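Local coordinates for putative uncharacterized protein (Chaetomium thermophilum, PDB 5IJP), which probably senses inositol polyphosphates through its SPX domain, a helical bundle that binds inositol hexakisphosphate, and so links their level to phosphate homeostasis, at residues Q74-E88 with F169-L181. Residues are numbered along the deposited sequence; the frame is centred on the assembly and turned at random.
Sequences QVKAMEISRRIAVSE and FYKENYDASVVRL
The backbone oxygen of A77, lying against the Y174 ring, takes two bonds from S81: one from the backbone N and one from OG, at 2.9 and 3.1 Å, reaching it from opposite faces of the carbonyl plane. The hydroxyl sits above the carbonyl plane. Held there, S81 OG also meets the rim of Y174, 3.4 Å from Y174 CD1 and close to the ring plane. The ring is sandwiched: CB of A77 makes a CH-pi contact over one face, 3.9 Å from the Y174 ring centroid, and V178 CG2 covers the opposite face. I80 adds CG2 at the edge, beside CE1.

Nearer the start of 169-181, Y170 has CG wedged between its backbone N and carbonyl carbon (chi1 63°), which turns the ring toward 74-88. Y170 CE1 rests 3.7 Å from A77 CB, while CE2 lies alongside the CB and CG of Q74. A serine in place of Y170 would probably open a gap beside A77 and leave the aliphatic part of Q74 without its packing surface. Beyond it, Q74 OE1 comes 3.3 Å from CE2 at the edge of the F169 ring, with amide and ring planes nearly perpendicular.

Toward the C-terminal ends of the two segments, I84 places CD1 against the S177 carbonyl and CG1 against L181 CD1. Farther along, R180 NE gives E88 OE1 a weak bond of 3.1 Å, bent to 130°, within a salt bridge.

The segments cross at 43°, joining the long helix 52-97 to the C-terminal helix 171-190. Helix 110-151 completes this stretch of the SPX domain's helical bundle: V127 and L130 touch Y174, I123 meets R83 and S87, and D122 and D126 form salt bridges with R83.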
loop_
_atom_site.group_PDB
_atom_site.type_symbol
_atom_site.label_atom_id
_atom_site.label_comp_id
_atom_site.label_asym_id
_atom_site.label_seq_id
_atom_site.Cartn_x
_atom_site.Cartn_y
_atom_site.Cartn_z
ATOM N N GLN A 74 0.511 -3.828 6.911
ATOM C CA GLN A 74 0.965 -4.023 8.286
ATOM C C GLN A 74 1.937 -5.197 8.414
ATOM O O GLN A 74 3.018 -5.019 8.976
ATOM C CB GLN A 74 -0.236 -4.200 9.232
ATOM C CG GLN A 74 0.145 -4.267 10.707
ATOM C CD GLN A 74 -1.057 -4.217 11.605
ATOM O OE1 GLN A 74 -1.728 -3.188 11.726
ATOM N NE2 GLN A 74 -1.342 -5.324 12.270
ATOM N N VAL A 75 1.538 -6.392 7.920
ATOM C CA VAL A 75 2.319 -7.638 7.975
ATOM C C VAL A 75 3.706 -7.459 7.341
ATOM O O VAL A 75 4.707 -7.799 7.973
ATOM C CB VAL A 75 1.543 -8.859 7.387
ATOM C CG1 VAL A 75 2.371 -10.142 7.458
ATOM C CG2 VAL A 75 0.203 -9.059 8.091
ATOM N N LYS A 76 3.760 -6.891 6.120
ATOM C CA LYS A 76 5.003 -6.674 5.382
ATOM C C LYS A 76 5.937 -5.649 6.043
ATOM O O LYS A 76 7.129 -5.932 6.167
ATOM C CB LYS A 76 4.722 -6.317 3.912
ATOM C CG LYS A 76 5.912 -6.552 2.981
ATOM C CD LYS A 76 6.026 -8.007 2.504
ATOM C CE LYS A 76 7.461 -8.449 2.320
ATOM N NZ LYS A 76 8.116 -7.794 1.155
ATOM N N ALA A 77 5.403 -4.485 6.478
ATOM C CA ALA A 77 6.184 -3.424 7.131
ATOM C C ALA A 77 6.800 -3.877 8.453
ATOM O O ALA A 77 7.951 -3.537 8.734
ATOM C CB ALA A 77 5.324 -2.192 7.352
ATOM N N MET A 78 6.040 -4.651 9.252
ATOM C CA MET A 78 6.485 -5.188 10.538
ATOM C C MET A 78 7.563 -6.249 10.359
ATOM O O MET A 78 8.469 -6.339 11.190
ATOM C CB MET A 78 5.302 -5.735 11.333
ATOM C CG MET A 78 4.605 -4.675 12.158
ATOM S SD MET A 78 3.028 -5.213 12.862
ATOM C CE MET A 78 3.552 -6.614 13.809
ATOM N N GLU A 79 7.477 -7.036 9.264
ATOM C CA GLU A 79 8.465 -8.056 8.903
ATOM C C GLU A 79 9.763 -7.365 8.482
ATOM O O GLU A 79 10.843 -7.854 8.812
ATOM C CB GLU A 79 7.940 -8.958 7.777
ATOM C CG GLU A 79 7.086 -10.112 8.278
ATOM C CD GLU A 79 6.223 -10.826 7.253
ATOM O OE1 GLU A 79 6.135 -10.354 6.095
ATOM O OE2 GLU A 79 5.611 -11.855 7.620
ATOM N N ILE A 80 9.646 -6.208 7.788
ATOM C CA ILE A 80 10.766 -5.369 7.350
ATOM C C ILE A 80 11.444 -4.743 8.584
ATOM O O ILE A 80 12.672 -4.761 8.669
ATOM C CB ILE A 80 10.314 -4.327 6.278
ATOM C CG1 ILE A 80 10.057 -5.019 4.917
ATOM C CG2 ILE A 80 11.329 -3.186 6.117
ATOM C CD1 ILE A 80 9.115 -4.269 3.952
ATOM N N SER A 81 10.639 -4.241 9.553
ATOM C CA SER A 81 11.115 -3.652 10.814
ATOM C C SER A 81 11.894 -4.685 11.638
ATOM O O SER A 81 12.889 -4.334 12.275
ATOM C CB SER A 81 9.949 -3.101 11.627
ATOM O OG SER A 81 9.341 -1.997 10.975
ATOM N N ARG A 82 11.447 -5.959 11.594
ATOM C CA ARG A 82 12.084 -7.099 12.256
ATOM C C ARG A 82 13.397 -7.423 11.524
ATOM O O ARG A 82 14.404 -7.689 12.181
ATOM C CB ARG A 82 11.134 -8.311 12.254
ATOM C CG ARG A 82 11.656 -9.539 13.003
ATOM C CD ARG A 82 10.971 -10.815 12.541
ATOM N NE ARG A 82 11.320 -11.161 11.160
ATOM C CZ ARG A 82 10.613 -11.978 10.385
ATOM N NH1 ARG A 82 11.006 -12.230 9.144
ATOM N NH2 ARG A 82 9.504 -12.547 10.844
ATOM N N ARG A 83 13.382 -7.374 10.169
ATOM C CA ARG A 83 14.545 -7.614 9.306
ATOM C C ARG A 83 15.621 -6.547 9.509
ATOM O O ARG A 83 16.807 -6.870 9.448
ATOM C CB ARG A 83 14.137 -7.682 7.827
ATOM C CG ARG A 83 13.621 -9.047 7.389
ATOM C CD ARG A 83 13.433 -9.123 5.885
ATOM N NE ARG A 83 14.709 -9.283 5.181
ATOM C CZ ARG A 83 14.850 -9.244 3.861
ATOM N NH1 ARG A 83 13.797 -9.042 3.078
ATOM N NH2 ARG A 83 16.047 -9.401 3.312
ATOM N N ILE A 84 15.207 -5.284 9.755
ATOM C CA ILE A 84 16.111 -4.158 10.016
ATOM C C ILE A 84 16.773 -4.353 11.388
ATOM O O ILE A 84 17.991 -4.229 11.488
ATOM C CB ILE A 84 15.394 -2.778 9.860
ATOM C CG1 ILE A 84 15.083 -2.487 8.374
ATOM C CG2 ILE A 84 16.217 -1.624 10.476
ATOM C CD1 ILE A 84 14.004 -1.429 8.110
ATOM N N ALA A 85 15.968 -4.695 12.420
ATOM C CA ALA A 85 16.403 -4.929 13.801
ATOM C C ALA A 85 17.472 -6.022 13.928
ATOM O O ALA A 85 18.429 -5.839 14.682
ATOM C CB ALA A 85 15.207 -5.257 14.680
ATOM N N VAL A 86 17.319 -7.142 13.188
ATOM C CA VAL A 86 18.285 -8.249 13.213
ATOM C C VAL A 86 19.559 -7.897 12.431
ATOM O O VAL A 86 20.646 -8.308 12.837
ATOM C CB VAL A 86 17.706 -9.636 12.808
ATOM C CG1 VAL A 86 16.711 -10.145 13.847
ATOM C CG2 VAL A 86 17.084 -9.625 11.412
ATOM N N SER A 87 19.428 -7.123 11.333
ATOM C CA SER A 87 20.558 -6.690 10.506
ATOM C C SER A 87 21.368 -5.588 11.189
ATOM O O SER A 87 22.587 -5.552 11.026
ATOM C CB SER A 87 20.081 -6.227 9.133
ATOM O OG SER A 87 19.457 -7.286 8.426
ATOM N N GLU A 88 20.692 -4.700 11.956
ATOM C CA GLU A 88 21.301 -3.592 12.703
ATOM C C GLU A 88 22.259 -4.132 13.766
ATOM O O GLU A 88 23.343 -3.575 13.936
ATOM C CB GLU A 88 20.219 -2.706 13.347
ATOM C CG GLU A 88 20.690 -1.302 13.691
ATOM C CD GLU A 88 19.642 -0.372 14.275
ATOM O OE1 GLU A 88 18.476 -0.415 13.820
ATOM O OE2 GLU A 88 20.004 0.435 15.161
ATOM N N PHE A 169 -0.460 2.749 13.724
ATOM C CA PHE A 169 0.409 2.697 14.907
ATOM C C PHE A 169 1.892 2.429 14.604
ATOM O O PHE A 169 2.757 3.019 15.254
ATOM C CB PHE A 169 -0.127 1.677 15.939
ATOM C CG PHE A 169 0.120 0.218 15.623
ATOM C CD1 PHE A 169 1.198 -0.461 16.181
ATOM C CD2 PHE A 169 -0.718 -0.475 14.757
ATOM C CE1 PHE A 169 1.437 -1.804 15.873
ATOM C CE2 PHE A 169 -0.480 -1.819 14.453
ATOM C CZ PHE A 169 0.598 -2.472 15.011
ATOM N N TYR A 170 2.176 1.527 13.646
ATOM C CA TYR A 170 3.534 1.116 13.280
ATOM C C TYR A 170 4.292 2.124 12.415
ATOM O O TYR A 170 5.522 2.106 12.427
ATOM C CB TYR A 170 3.522 -0.274 12.607
ATOM C CG TYR A 170 2.763 -0.331 11.296
ATOM C CD1 TYR A 170 3.400 -0.064 10.086
ATOM C CD2 TYR A 170 1.419 -0.686 11.261
ATOM C CE1 TYR A 170 2.705 -0.104 8.879
ATOM C CE2 TYR A 170 0.716 -0.740 10.059
ATOM C CZ TYR A 170 1.363 -0.448 8.870
ATOM O OH TYR A 170 0.677 -0.504 7.680
ATOM N N LYS A 171 3.567 2.971 11.650
ATOM C CA LYS A 171 4.110 3.953 10.701
ATOM C C LYS A 171 5.235 4.841 11.251
ATOM O O LYS A 171 6.216 5.057 10.539
ATOM C CB LYS A 171 2.992 4.822 10.097
ATOM C CG LYS A 171 3.299 5.337 8.688
ATOM C CD LYS A 171 3.141 4.256 7.614
ATOM C CE LYS A 171 4.031 4.508 6.423
ATOM N NZ LYS A 171 3.970 3.391 5.444
ATOM N N GLU A 172 5.104 5.342 12.495
ATOM C CA GLU A 172 6.113 6.198 13.130
ATOM C C GLU A 172 7.417 5.429 13.397
ATOM O O GLU A 172 8.500 5.953 13.127
ATOM C CB GLU A 172 5.567 6.822 14.425
ATOM C CG GLU A 172 6.345 8.040 14.895
ATOM C CD GLU A 172 6.022 8.487 16.306
ATOM O OE1 GLU A 172 5.361 9.539 16.458
ATOM O OE2 GLU A 172 6.435 7.790 17.261
ATOM N N ASN A 173 7.303 4.189 13.910
ATOM C CA ASN A 173 8.441 3.317 14.217
ATOM C C ASN A 173 9.059 2.720 12.949
ATOM O O ASN A 173 10.266 2.479 12.919
ATOM C CB ASN A 173 8.032 2.210 15.196
ATOM C CG ASN A 173 7.424 2.717 16.484
ATOM O OD1 ASN A 173 6.201 2.704 16.667
ATOM N ND2 ASN A 173 8.261 3.174 17.405
ATOM N N TYR A 174 8.232 2.485 11.909
ATOM C CA TYR A 174 8.656 1.931 10.621
ATOM C C TYR A 174 9.488 2.934 9.823
ATOM O O TYR A 174 10.505 2.544 9.252
ATOM C CB TYR A 174 7.448 1.430 9.799
ATOM C CG TYR A 174 7.801 0.965 8.402
ATOM C CD1 TYR A 174 8.412 -0.268 8.189
ATOM C CD2 TYR A 174 7.522 1.756 7.291
ATOM C CE1 TYR A 174 8.750 -0.695 6.906
ATOM C CE2 TYR A 174 7.860 1.340 6.004
ATOM C CZ TYR A 174 8.471 0.112 5.816
ATOM O OH TYR A 174 8.803 -0.304 4.549
ATOM N N ASP A 175 9.052 4.213 9.772
ATOM C CA ASP A 175 9.752 5.285 9.058
ATOM C C ASP A 175 11.151 5.522 9.624
ATOM O O ASP A 175 12.086 5.737 8.853
ATOM C CB ASP A 175 8.927 6.586 9.051
ATOM C CG ASP A 175 7.691 6.562 8.166
ATOM O OD1 ASP A 175 7.736 5.918 7.092
ATOM O OD2 ASP A 175 6.696 7.226 8.523
ATOM N N ALA A 176 11.299 5.431 10.964
ATOM C CA ALA A 176 12.572 5.575 11.674
ATOM C C ALA A 176 13.508 4.405 11.350
ATOM O O ALA A 176 14.719 4.607 11.242
ATOM C CB ALA A 176 12.330 5.652 13.173
ATOM N N SER A 177 12.939 3.190 11.176
ATOM C CA SER A 177 13.668 1.966 10.828
ATOM C C SER A 177 14.242 2.055 9.407
ATOM O O SER A 177 15.366 1.605 9.182
ATOM C CB SER A 177 12.762 0.744 10.959
ATOM O OG SER A 177 12.257 0.603 12.277
ATOM N N VAL A 178 13.473 2.652 8.463
ATOM C CA VAL A 178 13.862 2.866 7.060
ATOM C C VAL A 178 15.017 3.890 6.999
ATOM O O VAL A 178 15.945 3.714 6.205
ATOM C CB VAL A 178 12.641 3.255 6.169
ATOM C CG1 VAL A 178 13.062 3.622 4.747
ATOM C CG2 VAL A 178 11.607 2.133 6.135
ATOM N N VAL A 179 14.968 4.928 7.868
ATOM C CA VAL A 179 15.996 5.973 7.999
ATOM C C VAL A 179 17.321 5.332 8.465
ATOM O O VAL A 179 18.371 5.612 7.880
ATOM C CB VAL A 179 15.520 7.146 8.912
ATOM C CG1 VAL A 179 16.677 8.044 9.352
ATOM C CG2 VAL A 179 14.441 7.975 8.220
ATOM N N ARG A 180 17.252 4.441 9.481
ATOM C CA ARG A 180 18.408 3.709 10.015
ATOM C C ARG A 180 18.986 2.763 8.960
ATOM O O ARG A 180 20.206 2.681 8.829
ATOM C CB ARG A 180 18.038 2.924 11.285
ATOM C CG ARG A 180 17.775 3.794 12.512
ATOM C CD ARG A 180 17.738 2.982 13.797
ATOM N NE ARG A 180 16.612 2.047 13.842
ATOM C CZ ARG A 180 15.420 2.324 14.362
ATOM N NH1 ARG A 180 15.179 3.519 14.890
ATOM N NH2 ARG A 180 14.459 1.411 14.359
ATOM N N LEU A 181 18.105 2.081 8.192
ATOM C CA LEU A 181 18.442 1.144 7.112
ATOM C C LEU A 181 19.309 1.810 6.031
ATOM O O LEU A 181 20.257 1.188 5.544
ATOM C CB LEU A 181 17.145 0.556 6.508
ATOM C CG LEU A 181 17.251 -0.395 5.309
ATOM C CD1 LEU A 181 17.752 -1.768 5.727
ATOM C CD2 LEU A 181 15.907 -0.536 4.623
#